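Local atomic coordinates of 2-oxoadipate dioxygenase/decarboxylase (Pseudomonas putida, PDB entry 6W1G), a protein that uses Fe(2+) and molecular oxygen to decarboxylate and hydroxylate 2-oxoadipate to D-2-hydroxyglutarate, in a D-lysine breakdown pathway. Residues T231-I234 and D235-Q238. Residues are numbered along the deposited sequence; the frame is centred on the assembly and turned at random.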
ATOM      1  N   THR A 231       3.761  -9.438  -5.705  1.00 10.12           N
ATOM      2  CA  THR A 231       4.229 -10.779  -5.991  1.00 10.82           C
ATOM      3  C   THR A 231       3.952 -11.702  -4.821  1.00 10.67           C
ATOM      4  O   THR A 231       3.939 -11.293  -3.670  1.00 11.18           O
ATOM      5  CB  THR A 231       5.731 -10.793  -6.337  1.00 12.82           C
ATOM      6  OG1 THR A 231       6.149 -12.108  -6.716  1.00 14.85           O
ATOM      7  CG2 THR A 231       6.619 -10.346  -5.212  1.00 14.58           C
ATOM      8  N   LEU A 232       3.809 -12.990  -5.153  1.00 11.23           N
ATOM      9  CA  LEU A 232       3.698 -14.029  -4.131  1.00 11.75           C
ATOM     10  C   LEU A 232       5.055 -14.466  -3.570  1.00 12.13           C
ATOM     11  O   LEU A 232       5.097 -15.202  -2.608  1.00 13.11           O
ATOM     12  CB  LEU A 232       2.980 -15.252  -4.708  1.00 11.76           C
ATOM     13  CG  LEU A 232       1.547 -14.990  -5.147  1.00 10.80           C
ATOM     14  CD1 LEU A 232       0.935 -16.263  -5.740  1.00 12.04           C
ATOM     15  CD2 LEU A 232       0.685 -14.447  -4.019  1.00 12.06           C
ATOM     16  N   ASP A 233       6.184 -14.049  -4.152  1.00 12.90           N
ATOM     17  CA  ASP A 233       7.490 -14.514  -3.646  1.00 12.80           C
ATOM     18  C   ASP A 233       8.569 -13.491  -3.990  1.00 13.62           C
ATOM     19  O   ASP A 233       9.121 -13.502  -5.086  1.00 13.51           O
ATOM     20  CB  ASP A 233       7.833 -15.896  -4.209  1.00 14.52           C
ATOM     21  CG  ASP A 233       9.078 -16.470  -3.575  1.00 15.69           C
ATOM     22  OD1 ASP A 233       9.866 -15.732  -2.944  1.00 14.91           O
ATOM     23  OD2 ASP A 233       9.316 -17.703  -3.717  1.00 17.44           O
ATOM     24  N   ILE A 234       8.856 -12.595  -3.043  1.00 12.80           N
ATOM     25  CA  ILE A 234       9.825 -11.543  -3.311  1.00 13.31           C
ATOM     26  C   ILE A 234      11.234 -12.104  -3.412  1.00 13.79           C
ATOM     27  O   ILE A 234      12.082 -11.523  -4.085  1.00 15.07           O
ATOM     28  CB  ILE A 234       9.703 -10.422  -2.262  1.00 13.54           C
ATOM     29  CG1 ILE A 234      10.355  -9.136  -2.779  1.00 13.74           C
ATOM     30  CG2 ILE A 234      10.340 -10.822  -0.961  1.00 15.37           C
ATOM     31  CD1 ILE A 234      10.069  -7.967  -1.929  1.00 15.69           C
ATOM     32  N   ASP A 235      11.523 -13.226  -2.743  1.00 14.20           N
ATOM     33  CA  ASP A 235      12.861 -13.786  -2.903  1.00 14.26           C
ATOM     34  C   ASP A 235      13.068 -14.260  -4.330  1.00 14.45           C
ATOM     35  O   ASP A 235      14.128 -14.059  -4.928  1.00 14.49           O
ATOM     36  CB  ASP A 235      13.056 -14.972  -1.966  1.00 15.77           C
ATOM     37  CG  ASP A 235      13.041 -14.594  -0.488  1.00 17.82           C
ATOM     38  OD1 ASP A 235      13.554 -13.538  -0.140  1.00 19.64           O
ATOM     39  OD2 ASP A 235      12.521 -15.372   0.331  1.00 22.38           O
ATOM     40  N   ALA A 236      12.060 -14.911  -4.886  1.00 14.53           N
ATOM     41  CA  ALA A 236      12.120 -15.387  -6.251  1.00 15.39           C
ATOM     42  C   ALA A 236      12.221 -14.231  -7.225  1.00 15.02           C
ATOM     43  O   ALA A 236      12.968 -14.305  -8.209  1.00 16.67           O
ATOM     44  CB  ALA A 236      10.925 -16.275  -6.563  1.00 15.47           C
ATOM     45  N   ILE A 237      11.472 -13.157  -6.998  1.00 15.15           N
ATOM     46  CA  ILE A 237      11.569 -12.083  -7.968  0.55 15.24           C
ATOM     47  C   ILE A 237      12.965 -11.455  -7.912  1.00 14.75           C
ATOM     48  O   ILE A 237      13.500 -11.064  -8.940  1.00 14.56           O
ATOM     49  CB  ILE A 237      10.409 -11.081  -7.819  0.55 15.45           C
ATOM     50  CG1 ILE A 237      10.180 -10.460  -9.179  0.55 17.11           C
ATOM     51  CG2 ILE A 237      10.693 -10.160  -6.698  0.55 14.41           C
ATOM     52  CD1 ILE A 237       8.844  -9.890  -9.306  0.55 15.70           C
ATOM     53  N   GLN A 238      13.553 -11.321  -6.716  1.00 14.22           N
ATOM     54  CA  GLN A 238      14.898 -10.747  -6.606  0.60 15.83           C
ATOM     55  C   GLN A 238      15.909 -11.560  -7.398  1.00 15.12           C
ATOM     56  O   GLN A 238      16.834 -10.984  -7.969  1.00 17.12           O
ATOM     57  CB  GLN A 238      15.344 -10.650  -5.152  0.60 19.45           C
ATOM     58  CG  GLN A 238      14.792  -9.468  -4.417  0.60 19.80           C
ATOM     59  CD  GLN A 238      15.476  -9.267  -3.089  0.60 23.70           C
ATOM     60  OE1 GLN A 238      15.350 -10.087  -2.184  0.60 28.84           O
ATOM     61  NE2 GLN A 238      16.227  -8.189  -2.973  0.60 23.34           N
TER
HETATM   62  O   HOH W   1       9.988 -16.291  -0.244  1.00 22.98           O
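One face of the Asp233 carboxylate lies against Ala236, whose CB sits 3.5 Å above Asp233 CG, while a water approaches from the opposite face. This is the N-cap of helix 234-240, which follows strand 226-229, the strand carrying the metal ligand His226. Asp233 CG is anti to the backbone N (chi1 -173°), which swings OD1 over the first turn; Ala236 N gives it a nearly straight bond (3.0 Å, 165°) from well above the carboxylate plane. The water donates to Asp233 OD1 and, at 2.8 Å, to Asp235 OD2, bridging two probably negative carboxylates; Asp235 is also held by Arg265 and Thr257. With an alanine in place of Asp233, the N-H of Ala236 would probably lose its capping acceptor and the water one of its two carboxylate partners. Ahead of the cap, Thr231 OG1 accepts from Asp233 N (3.2 Å), forming an ST turn. The helix then starts with Ile237 N bonded to Asp233 O (3.0 Å). Ile237 also faces helix 29-48 through Leu37 and Val38, and Ile234 lies about 8 Å from the iron ligand Glu294, side chain to side chain. One residue on from the first helix bond, Ile234 O accepts from Gln238 N (3.0 Å).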